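Local coordinates for protein phosphatidylinositol-specific phospholipase C (PDB 2PLC) that belongs to the bacterial phosphatidylinositol-specific phospholipase C family, proteins built on a TIM-barrel type of fold, at residues 10-15 with 147-152; 52-57 with 90-95. All coordinates share one frame; numbering follows the deposited sequence.

Contact 1 of 2, residues 10-15 with 147-152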
loop_
_atom_site.group_PDB
_atom_site.type_symbol
_atom_site.label_atom_id
_atom_site.label_comp_id
_atom_site.label_asym_id
_atom_site.label_seq_id
_atom_site.Cartn_x
_atom_site.Cartn_y
_atom_site.Cartn_z
ATOM N N LEU A 10 16.145 5.461 -9.178
ATOM C CA LEU A 10 15.297 6.490 -9.770
ATOM C C LEU A 10 15.818 7.866 -9.378
ATOM O O LEU A 10 16.510 8.011 -8.370
ATOM C CB LEU A 10 13.844 6.325 -9.304
ATOM C CG LEU A 10 13.036 5.124 -9.810
ATOM C CD1 LEU A 10 11.682 5.091 -9.121
ATOM C CD2 LEU A 10 12.868 5.195 -11.320
ATOM N N PRO A 11 15.501 8.896 -10.179
ATOM C CA PRO A 11 15.943 10.267 -9.909
ATOM C C PRO A 11 15.320 10.846 -8.644
ATOM O O PRO A 11 14.137 10.633 -8.381
ATOM C CB PRO A 11 15.454 11.030 -11.142
ATOM C CG PRO A 11 15.401 9.984 -12.211
ATOM C CD PRO A 11 14.809 8.818 -11.478
ATOM N N ASP A 12 16.119 11.587 -7.877
ATOM C CA ASP A 12 15.652 12.232 -6.647
ATOM C C ASP A 12 14.552 13.249 -6.933
ATOM O O ASP A 12 13.726 13.552 -6.068
ATOM C CB ASP A 12 16.806 12.955 -5.949
ATOM C CG ASP A 12 17.638 12.035 -5.087
ATOM O OD1 ASP A 12 18.048 10.959 -5.568
ATOM O OD2 ASP A 12 17.888 12.393 -3.920
ATOM N N THR A 13 14.553 13.771 -8.155
ATOM C CA THR A 13 13.585 14.771 -8.583
ATOM C C THR A 13 12.235 14.200 -9.018
ATOM O O THR A 13 11.268 14.948 -9.160
ATOM C CB THR A 13 14.158 15.630 -9.734
ATOM O OG1 THR A 13 14.497 14.785 -10.841
ATOM C CG2 THR A 13 15.410 16.381 -9.275
ATOM N N THR A 14 12.170 12.885 -9.236
ATOM C CA THR A 14 10.926 12.243 -9.658
ATOM C C THR A 14 9.878 12.330 -8.561
ATOM O O THR A 14 10.180 12.104 -7.390
ATOM C CB THR A 14 11.134 10.760 -10.014
ATOM O OG1 THR A 14 12.187 10.642 -10.978
ATOM C CG2 THR A 14 9.857 10.171 -10.605
ATOM N N ASN A 15 8.656 12.692 -8.941
ATOM C CA ASN A 15 7.564 12.794 -7.979
ATOM C C ASN A 15 6.954 11.412 -7.751
ATOM O O ASN A 15 6.959 10.559 -8.639
ATOM C CB ASN A 15 6.496 13.770 -8.469
ATOM C CG ASN A 15 5.492 14.121 -7.387
ATOM O OD1 ASN A 15 4.445 13.493 -7.269
ATOM N ND2 ASN A 15 5.815 15.125 -6.587
ATOM N N ASP A 147 12.669 13.837 -0.810
ATOM C CA ASP A 147 12.078 14.036 0.517
ATOM C C ASP A 147 11.680 12.771 1.285
ATOM O O ASP A 147 11.547 12.804 2.511
ATOM C CB ASP A 147 10.854 14.952 0.409
ATOM C CG ASP A 147 11.169 16.274 -0.269
ATOM O OD1 ASP A 147 12.056 17.002 0.228
ATOM O OD2 ASP A 147 10.529 16.581 -1.300
ATOM N N VAL A 148 11.480 11.670 0.565
ATOM C CA VAL A 148 11.067 10.412 1.184
ATOM C C VAL A 148 12.112 9.294 1.157
ATOM O O VAL A 148 11.770 8.130 1.349
ATOM C CB VAL A 148 9.747 9.882 0.552
ATOM C CG1 VAL A 148 8.580 10.789 0.907
ATOM C CG2 VAL A 148 9.886 9.774 -0.960
ATOM N N ARG A 149 13.379 9.631 0.926
ATOM C CA ARG A 149 14.421 8.603 0.903
ATOM C C ARG A 149 14.538 7.925 2.276
ATOM O O ARG A 149 14.696 8.596 3.304
ATOM C CB ARG A 149 15.777 9.196 0.494
ATOM C CG ARG A 149 15.892 9.620 -0.967
ATOM C CD ARG A 149 15.723 8.456 -1.936
ATOM N NE ARG A 149 16.039 8.846 -3.311
ATOM C CZ ARG A 149 15.815 8.099 -4.391
ATOM N NH1 ARG A 149 15.262 6.899 -4.284
ATOM N NH2 ARG A 149 16.146 8.554 -5.590
ATOM N N GLY A 150 14.426 6.598 2.285
ATOM C CA GLY A 150 14.518 5.837 3.519
ATOM C C GLY A 150 13.421 6.151 4.521
ATOM O O GLY A 150 13.615 5.976 5.727
ATOM N N LYS A 151 12.264 6.597 4.033
ATOM C CA LYS A 151 11.156 6.938 4.919
ATOM C C LYS A 151 9.824 6.292 4.568
ATOM O O LYS A 151 9.664 5.702 3.500
ATOM C CB LYS A 151 10.998 8.459 5.011
ATOM C CG LYS A 151 12.005 9.107 5.948
ATOM C CD LYS A 151 11.983 10.620 5.839
ATOM C CE LYS A 151 12.744 11.271 6.988
ATOM N NZ LYS A 151 14.140 10.764 7.105
ATOM N N ILE A 152 8.878 6.404 5.497
ATOM C CA ILE A 152 7.544 5.851 5.340
ATOM C C ILE A 152 6.555 6.984 5.108
ATOM O O ILE A 152 6.568 7.977 5.828
ATOM C CB ILE A 152 7.090 5.090 6.624
ATOM C CG1 ILE A 152 7.988 3.881 6.875
ATOM C CG2 ILE A 152 5.633 4.638 6.508
ATOM C CD1 ILE A 152 7.700 3.169 8.183
#
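Arg149 reaches over to the loop 10-15 and puts one nitrogen, NH2, between two oxygens of different kinds. The shorter bond goes to a backbone carbonyl, Arg149 NH2 to Leu10 O at 2.9 Å, with an N-H...O angle of 137°. Both acceptors sit at the edge of the guanidinium, near its plane. The second bond is part of a salt bridge, Arg149 NH2 to Asp12 OD1 at 3.1 Å, and although it is the straighter one the nitrogen stands above the carboxylate plane, the two flat groups being turned 58° apart. A bend at chi2 (-62°) in the arginine chain swings the guanidinium toward the loop. Pro11 to Thr14 form a type I turn, closed by Thr14 N to Pro11 O at 3.1 Å, which carries Asp12; Arg149 holds the second position of a type II turn, Val148 to Lys151, with Gly150 third at positive phi. Two connections of the barrel-like domain, those ahead of strands 20-24 and 152-157, are thereby joined. At the shielded end Leu10 is buried against Leu19 and Leu145, and Arg149 NH1 is bonded to the carbonyls of Met7 and Lys98. The turn of Pro11 and Asp12, by contrast, faces solvent.

Contact 2 of 2, residues 52-57 with 90-95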
loop_
_atom_site.group_PDB
_atom_site.type_symbol
_atom_site.label_atom_id
_atom_site.label_comp_id
_atom_site.label_asym_id
_atom_site.label_seq_id
_atom_site.Cartn_x
_atom_site.Cartn_y
_atom_site.Cartn_z
ATOM N N GLN A 52 9.297 -10.630 2.923
ATOM C CA GLN A 52 9.494 -11.187 1.590
ATOM C C GLN A 52 8.908 -10.267 0.526
ATOM O O GLN A 52 9.467 -10.136 -0.562
ATOM C CB GLN A 52 8.849 -12.563 1.480
ATOM C CG GLN A 52 9.398 -13.578 2.443
ATOM C CD GLN A 52 8.852 -14.956 2.179
ATOM O OE1 GLN A 52 9.609 -15.906 1.999
ATOM N NE2 GLN A 52 7.527 -15.074 2.135
ATOM N N GLN A 53 7.770 -9.653 0.844
ATOM C CA GLN A 53 7.090 -8.741 -0.072
ATOM C C GLN A 53 7.952 -7.516 -0.363
ATOM O O GLN A 53 8.052 -7.074 -1.508
ATOM C CB GLN A 53 5.756 -8.295 0.519
ATOM C CG GLN A 53 4.719 -9.396 0.647
ATOM C CD GLN A 53 3.440 -8.901 1.290
ATOM O OE1 GLN A 53 3.025 -7.762 1.066
ATOM N NE2 GLN A 53 2.814 -9.746 2.106
ATOM N N LEU A 54 8.592 -6.987 0.675
ATOM C CA LEU A 54 9.458 -5.823 0.516
ATOM C C LEU A 54 10.641 -6.170 -0.381
ATOM O O LEU A 54 10.953 -5.431 -1.309
ATOM C CB LEU A 54 9.931 -5.311 1.879
ATOM C CG LEU A 54 8.832 -4.794 2.817
ATOM C CD1 LEU A 54 9.445 -4.279 4.113
ATOM C CD2 LEU A 54 8.032 -3.698 2.134
ATOM N N GLU A 55 11.276 -7.309 -0.126
ATOM C CA GLU A 55 12.406 -7.743 -0.945
ATOM C C GLU A 55 11.985 -8.064 -2.380
ATOM O O GLU A 55 12.809 -8.034 -3.291
ATOM C CB GLU A 55 13.097 -8.966 -0.336
ATOM C CG GLU A 55 13.859 -8.687 0.943
ATOM C CD GLU A 55 15.038 -9.635 1.138
ATOM O OE1 GLU A 55 14.906 -10.844 0.822
ATOM O OE2 GLU A 55 16.102 -9.161 1.603
ATOM N N ALA A 56 10.703 -8.382 -2.569
ATOM C CA ALA A 56 10.166 -8.691 -3.891
ATOM C C ALA A 56 9.841 -7.420 -4.685
ATOM O O ALA A 56 9.517 -7.487 -5.873
ATOM C CB ALA A 56 8.927 -9.567 -3.765
ATOM N N GLY A 57 9.891 -6.268 -4.024
ATOM C CA GLY A 57 9.608 -5.026 -4.720
ATOM C C GLY A 57 8.359 -4.280 -4.294
ATOM O O GLY A 57 8.127 -3.172 -4.764
ATOM N N THR A 90 11.202 -0.818 9.299
ATOM C CA THR A 90 12.358 -0.036 9.705
ATOM C C THR A 90 13.687 -0.733 9.416
ATOM O O THR A 90 14.627 -0.097 8.944
ATOM C CB THR A 90 12.224 0.330 11.179
ATOM O OG1 THR A 90 11.196 1.315 11.308
ATOM C CG2 THR A 90 13.507 0.876 11.724
ATOM N N GLN A 91 13.763 -2.036 9.674
ATOM C CA GLN A 91 14.984 -2.788 9.405
ATOM C C GLN A 91 15.265 -2.832 7.909
ATOM O O GLN A 91 16.422 -2.800 7.486
ATOM C CB GLN A 91 14.887 -4.209 9.965
ATOM C CG GLN A 91 15.075 -4.292 11.473
ATOM C CD GLN A 91 16.409 -3.717 11.932
ATOM O OE1 GLN A 91 17.471 -4.281 11.655
ATOM N NE2 GLN A 91 16.361 -2.588 12.632
ATOM N N PHE A 92 14.202 -2.898 7.109
ATOM C CA PHE A 92 14.336 -2.938 5.659
ATOM C C PHE A 92 14.849 -1.601 5.139
ATOM O O PHE A 92 15.734 -1.557 4.284
ATOM C CB PHE A 92 12.995 -3.260 5.001
ATOM C CG PHE A 92 13.046 -3.246 3.503
ATOM C CD1 PHE A 92 13.572 -4.325 2.807
ATOM C CD2 PHE A 92 12.601 -2.140 2.786
ATOM C CE1 PHE A 92 13.659 -4.305 1.421
ATOM C CE2 PHE A 92 12.686 -2.108 1.395
ATOM C CZ PHE A 92 13.217 -3.193 0.714
ATOM N N LEU A 93 14.262 -0.515 5.635
ATOM C CA LEU A 93 14.659 0.832 5.232
ATOM C C LEU A 93 16.063 1.194 5.699
ATOM O O LEU A 93 16.694 2.099 5.146
ATOM C CB LEU A 93 13.664 1.857 5.764
ATOM C CG LEU A 93 12.299 1.818 5.090
ATOM C CD1 LEU A 93 11.353 2.772 5.783
ATOM C CD2 LEU A 93 12.458 2.165 3.619
ATOM N N LYS A 94 16.535 0.498 6.730
ATOM C CA LYS A 94 17.864 0.719 7.286
ATOM C C LYS A 94 18.893 0.042 6.386
ATOM O O LYS A 94 19.970 0.580 6.134
ATOM C CB LYS A 94 17.936 0.136 8.701
ATOM C CG LYS A 94 19.248 0.387 9.430
ATOM C CD LYS A 94 19.285 -0.289 10.801
ATOM C CE LYS A 94 18.249 0.297 11.758
ATOM N NZ LYS A 94 18.351 -0.288 13.131
ATOM N N LYS A 95 18.524 -1.129 5.877
ATOM C CA LYS A 95 19.383 -1.927 5.009
ATOM C C LYS A 95 19.408 -1.369 3.575
ATOM O O LYS A 95 20.436 -1.415 2.897
ATOM C CB LYS A 95 18.881 -3.371 5.009
ATOM C CG LYS A 95 19.954 -4.430 4.799
ATOM C CD LYS A 95 19.447 -5.540 3.886
ATOM C CE LYS A 95 18.085 -6.048 4.328
ATOM N NZ LYS A 95 17.238 -6.384 3.148
#
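The Phe92 ring is the one flat group that matters here, and Leu54 lies on one of its faces: CB of Leu54 stands 3.8 Å from the centroid of the Phe92 ring, only 9° off the normal, a CH-pi contact almost exactly over the centre. The backbone nitrogen of Glu55 approaches the same ring obliquely. Further along the leucine, the methyl Leu54 CD1 rests 3.8 Å from Phe92 CG, where the ring joins its own CB; this methyl sits by the root of the ring while the leucine CB serves its middle. Phe92 is placed for this by having CG anti to its backbone N (chi1 177°), which carries the ring across to the neighbouring helix. At the far end of the ring, Phe92 CZ lies 3.8 Å from Leu54 O, a carbonyl that accepts bonds from Gly57 N and from Arg59 NH1.

These are two helices of the TIM-barrel type domain, 50-55 and 82-95, packed beside each other; both Leu54 and Phe92 also touch Ile101 of strand 101-107, which ties the pair to the sheet. Helix 50-55 is finished by a Schellman motif, with Gly57 at positive phi.

Toward the surface the contact turns polar. The extended Glu55 and the bent Lys95 run nearly perpendicular to each other, and Lys95 NZ meets Glu55 OE2 at 3.4 Å in a salt bridge whose hydrogen bond is weak. The stronger partner of Lys95 NZ is the hydroxyl of Tyr51. Close apolar packing inside and a long charge pair outside imply that dispersion and burial of the ring probably supply most of the cohesion, with electrostatics adding less.

Overall arrangement
The two contacts lie about 16 Å apart between centres, and both segments of contact 2 fall within the chain between the two segments of contact 1. They meet through Leu93, on helix 82-95 next to Phe92: its CD1 packs 3.7 Å from Ile152 CG1 and also lies against the backbone of Gly150 and Lys151. One helix therefore faces residues 52-57 with Phe92 and Lys95 and residues 150-152 with Leu93. Strand 101-107 is a second link, since Ile101, already part of the surroundings of contact 2, is also backbone-bonded to Lys151. The centres of contacts 1 and 2 are about 16 and 14 Å from that of the chain.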